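Local coordinates for outer surface protein (PDB 5IZT) that is of unsettled function but is a Borrelia surface protein with an all-helical domain of the PFam54_60 family, related to complement-regulator-binding BbCRASP-1, at residues Gly292-Ile295 with Ser296-Leu299; Phe325-Lys328 with Leu329-Lys333. All blocks are in the same frame, centred on the assembly; numbering follows the deposited sequence.

Interaction 1 of 2, residues Gly292-Ile295 with Ser296-Leu299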
loop_
_atom_site.group_PDB
_atom_site.type_symbol
_atom_site.label_atom_id
_atom_site.label_comp_id
_atom_site.label_asym_id
_atom_site.label_seq_id
_atom_site.Cartn_x
_atom_site.Cartn_y
_atom_site.Cartn_z
ATOM N N GLY A 292 -0.398 -3.739 -4.604
ATOM C CA GLY A 292 -1.856 -3.760 -4.594
ATOM C C GLY A 292 -2.441 -3.098 -3.359
ATOM O O GLY A 292 -3.499 -2.467 -3.426
ATOM N N THR A 293 -1.769 -3.239 -2.215
ATOM C CA THR A 293 -2.223 -2.573 -1.004
ATOM C C THR A 293 -2.232 -1.060 -1.188
ATOM O O THR A 293 -3.212 -0.384 -0.847
ATOM C CB THR A 293 -1.323 -2.948 0.169
ATOM O OG1 THR A 293 -1.477 -4.328 0.460
ATOM C CG2 THR A 293 -1.670 -2.134 1.428
ATOM N N GLN A 294 -1.131 -0.508 -1.690
ATOM C CA GLN A 294 -1.055 0.945 -1.820
ATOM C C GLN A 294 -1.991 1.445 -2.914
ATOM O O GLN A 294 -2.613 2.505 -2.772
ATOM C CB GLN A 294 0.387 1.377 -2.102
ATOM C CG GLN A 294 0.586 2.904 -2.124
ATOM C CD GLN A 294 0.399 3.540 -0.758
ATOM O OE1 GLN A 294 0.487 2.864 0.265
ATOM N NE2 GLN A 294 0.137 4.846 -0.738
ATOM N N ILE A 295 -2.112 0.695 -4.014
ATOM C CA ILE A 295 -2.955 1.153 -5.108
ATOM C C ILE A 295 -4.404 1.212 -4.651
ATOM O O ILE A 295 -5.102 2.211 -4.873
ATOM C CB ILE A 295 -2.787 0.238 -6.331
ATOM C CG1 ILE A 295 -1.380 0.440 -6.933
ATOM C CG2 ILE A 295 -3.900 0.521 -7.340
ATOM C CD1 ILE A 295 -0.985 -0.606 -7.987
ATOM N N SER A 296 -4.881 0.140 -4.013
ATOM C CA SER A 296 -6.264 0.135 -3.527
ATOM C C SER A 296 -6.483 1.203 -2.472
ATOM O O SER A 296 -7.552 1.820 -2.426
ATOM C CB SER A 296 -6.637 -1.228 -2.949
ATOM O OG SER A 296 -6.769 -2.215 -3.965
ATOM N N PHE A 297 -5.513 1.375 -1.571
ATOM C CA PHE A 297 -5.597 2.413 -0.539
ATOM C C PHE A 297 -5.821 3.788 -1.161
ATOM O O PHE A 297 -6.727 4.528 -0.753
ATOM C CB PHE A 297 -4.316 2.386 0.308
ATOM C CG PHE A 297 -4.223 3.472 1.331
ATOM C CD1 PHE A 297 -4.925 3.377 2.533
ATOM C CD2 PHE A 297 -3.423 4.571 1.118
ATOM C CE1 PHE A 297 -4.819 4.376 3.497
ATOM C CE2 PHE A 297 -3.316 5.587 2.081
ATOM C CZ PHE A 297 -4.025 5.490 3.262
ATOM N N GLU A 298 -5.018 4.145 -2.169
ATOM C CA GLU A 298 -5.155 5.470 -2.776
ATOM C C GLU A 298 -6.480 5.618 -3.520
ATOM O O GLU A 298 -7.090 6.700 -3.510
ATOM C CB GLU A 298 -3.969 5.739 -3.715
ATOM C CG GLU A 298 -2.645 5.916 -2.971
ATOM C CD GLU A 298 -1.456 6.199 -3.888
ATOM O OE1 GLU A 298 -1.659 6.544 -5.073
ATOM O OE2 GLU A 298 -0.308 6.060 -3.409
ATOM N N LEU A 299 -6.925 4.567 -4.213
ATOM C CA LEU A 299 -8.218 4.636 -4.894
ATOM C C LEU A 299 -9.363 4.775 -3.888
ATOM O O LEU A 299 -10.352 5.472 -4.147
ATOM C CB LEU A 299 -8.415 3.399 -5.780
ATOM C CG LEU A 299 -7.560 3.270 -7.049
ATOM C CD1 LEU A 299 -7.680 1.876 -7.606
ATOM C CD2 LEU A 299 -7.988 4.299 -8.112
#
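Gly292 O accepts the backbone N-H of Ser296 at 3.0 Å, the first of four i to i+4 alpha-helical bonds in this two-turn piece of helix 280-316. This piece lies near the middle of the all-helical domain. Ser296 OG is hydrogen-bonded to Arg385 of helix 366-395, which ties that side to the C-terminal helix. Thr293 O takes Phe297 N at 3.0 Å, while its hydroxyl turns back to Ser289 O.

Gln294 carries the side-chain contact, and its backbone O accepts Glu298 N. Its CG is anti to the backbone N (chi1 -175°), and a bend at chi2 turns the amide forward along the helix, toward Glu298. NE2 donates to Glu298 OE2 at 3.0 Å, nearly straight, with the acceptor almost in the amide plane. OE2 uses its anti lone pair, and the amide and carboxylate planes stand 79° apart. Each group is also held at its second polar atom: Gln294 OE1 accepts from Arg343, and Glu298 OE1 forms a salt bridge with Lys251 of helix 243-255. These bonds fix which end of the amide faces Glu298. Arg343 also makes a cation-pi contact with Phe297.

Ile295 closes the series through its carbonyl, which accepts Leu299 N. The two side chains lie alongside each other and point the same way. Their nearest apolar atoms are Ile295 CG2 and Leu299 CD1, 4.0 Å apart.

Interaction 2 of 2, residues Phe325-Lys328 with Leu329-Lys333; sequences FTMK and LKELK
The Phe325 ring has Leu329 CD1 over one face, 4.0 Å from the ring centroid and 17° off the normal. This is a CH-pi contact within one turn of helix 322-359, in a region predicted to form coiled coil. CD1 sits toward the rim, and Leu329 CG comes within 3.7 Å of Phe325 CE1. Phe325 CG is anti to its own backbone N (chi1 -164°), which carries the ring forward to Leu329. It also meets the ring of Tyr315 and packs on Phe311 of helix 280-316.

Next round the helix, Thr326 and Lys330 run alongside each other. Thr326 CG2 presses on Lys330 CE at 3.5 Å, a tight carbon contact. The Thr326 hydroxyl bonds to Ser322 O.

On the more exposed side, Met327 CG lies 3.4 Å from Glu331 OE2. Met327 O accepts Glu331 N at 3.0 Å and a water at 2.8 Å; that water bonds Glu331 OE2 only weakly.

This piece is thus amphipathic: apolar Phe325 and Leu329 are buried, and Leu332 packs on helices 179-197 and 280-316, whereas Met327, Lys330 and Glu331 are exposed. Lys328 NZ is too far from the Glu331 carboxylate for a salt bridge, but may attract it weakly.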
loop_
_atom_site.group_PDB
_atom_site.type_symbol
_atom_site.label_atom_id
_atom_site.label_comp_id
_atom_site.label_asym_id
_atom_site.label_seq_id
_atom_site.Cartn_x
_atom_site.Cartn_y
_atom_site.Cartn_z
ATOM N N PHE A 325 -27.527 11.111 6.570
ATOM C CA PHE A 325 -26.198 11.594 6.216
ATOM C C PHE A 325 -25.184 11.234 7.297
ATOM O O PHE A 325 -24.094 10.741 6.994
ATOM C CB PHE A 325 -26.262 13.111 5.983
ATOM C CG PHE A 325 -25.060 13.680 5.256
ATOM C CD1 PHE A 325 -24.108 12.845 4.679
ATOM C CD2 PHE A 325 -24.887 15.049 5.160
ATOM C CE1 PHE A 325 -22.998 13.375 4.018
ATOM C CE2 PHE A 325 -23.784 15.593 4.500
ATOM C CZ PHE A 325 -22.830 14.754 3.926
ATOM N N THR A 326 -25.544 11.433 8.572
ATOM C CA THR A 326 -24.677 11.001 9.664
ATOM C C THR A 326 -24.325 9.518 9.558
ATOM O O THR A 326 -23.153 9.140 9.674
ATOM C CB THR A 326 -25.360 11.291 11.000
ATOM O OG1 THR A 326 -25.584 12.691 11.100
ATOM C CG2 THR A 326 -24.495 10.837 12.155
ATOM N N MET A 327 -25.333 8.661 9.341
ATOM C CA MET A 327 -25.064 7.227 9.218
ATOM C C MET A 327 -24.106 6.929 8.069
ATOM O O MET A 327 -23.208 6.089 8.193
ATOM C CB MET A 327 -26.379 6.466 9.022
ATOM C CG MET A 327 -26.210 4.993 8.618
ATOM S SD MET A 327 -27.780 4.088 8.567
ATOM C CE MET A 327 -28.177 4.056 10.315
ATOM N N LYS A 328 -24.274 7.600 6.934
ATOM C CA LYS A 328 -23.364 7.340 5.820
ATOM C C LYS A 328 -21.952 7.828 6.132
ATOM O O LYS A 328 -20.972 7.175 5.756
ATOM C CB LYS A 328 -23.907 7.978 4.539
ATOM C CG LYS A 328 -25.202 7.305 4.044
ATOM C CD LYS A 328 -25.748 7.955 2.781
ATOM C CE LYS A 328 -27.176 7.481 2.486
ATOM N NZ LYS A 328 -27.284 5.996 2.382
ATOM N N LEU A 329 -21.823 8.977 6.806
ATOM C CA LEU A 329 -20.494 9.479 7.169
ATOM C C LEU A 329 -19.810 8.570 8.188
ATOM O O LEU A 329 -18.593 8.340 8.112
ATOM C CB LEU A 329 -20.607 10.899 7.733
ATOM C CG LEU A 329 -20.944 12.001 6.725
ATOM C CD1 LEU A 329 -21.282 13.303 7.472
ATOM C CD2 LEU A 329 -19.766 12.216 5.788
ATOM N N LYS A 330 -20.571 8.060 9.163
ATOM C CA LYS A 330 -20.022 7.082 10.098
ATOM C C LYS A 330 -19.521 5.843 9.363
ATOM O O LYS A 330 -18.437 5.328 9.664
ATOM C CB LYS A 330 -21.080 6.690 11.142
ATOM C CG LYS A 330 -21.501 7.788 12.115
ATOM C CD LYS A 330 -22.454 7.208 13.177
ATOM C CE LYS A 330 -23.091 8.272 14.070
ATOM N NZ LYS A 330 -22.114 9.259 14.619
ATOM N N GLU A 331 -20.288 5.365 8.379
ATOM C CA GLU A 331 -19.869 4.187 7.618
ATOM C C GLU A 331 -18.617 4.473 6.796
ATOM O O GLU A 331 -17.704 3.636 6.735
ATOM C CB GLU A 331 -21.011 3.708 6.716
ATOM C CG GLU A 331 -22.055 2.898 7.479
ATOM C CD GLU A 331 -23.382 2.726 6.746
ATOM O OE1 GLU A 331 -23.442 2.973 5.520
ATOM O OE2 GLU A 331 -24.371 2.337 7.413
ATOM N N LEU A 332 -18.549 5.650 6.166
ATOM C CA LEU A 332 -17.357 5.990 5.395
ATOM C C LEU A 332 -16.139 6.094 6.301
ATOM O O LEU A 332 -15.036 5.673 5.928
ATOM C CB LEU A 332 -17.579 7.300 4.635
ATOM C CG LEU A 332 -18.576 7.239 3.462
ATOM C CD1 LEU A 332 -18.862 8.615 2.868
ATOM C CD2 LEU A 332 -18.013 6.327 2.387
ATOM N N LYS A 333 -16.315 6.668 7.493
ATOM C CA LYS A 333 -15.207 6.758 8.446
ATOM C C LYS A 333 -14.771 5.376 8.927
ATOM O O LYS A 333 -13.571 5.125 9.114
ATOM C CB LYS A 333 -15.606 7.658 9.618
ATOM C CG LYS A 333 -14.563 7.753 10.727
ATOM C CD LYS A 333 -14.962 8.834 11.715
ATOM C CE LYS A 333 -14.100 8.816 12.971
ATOM N NZ LYS A 333 -14.701 9.686 14.026
HETATM O O HOH W 1 -23.188 4.057 10.180
#

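From the N terminus, the modelled chain begins with helix 179-197 and reaches interaction 1 on helix 280-316. It then turns through the short connection 317-321 into helix 322-359, where interaction 2 lies soon after the start. Each contact stays within about two turns of one helix, so neither closes a long loop. They follow in series, without nesting or crossing. The centres of interaction 1 and interaction 2 are about 21 Å apart. The nearest atoms of interaction 1 and interaction 2 are about 10 Å apart. Interaction 1 joins the middle of the bundle to helices 243-255, 322-359 and 366-395. Interaction 2 lies nearer one end and faces helices 179-197 and 280-316. The two successive helices therefore pack on each other at both sites.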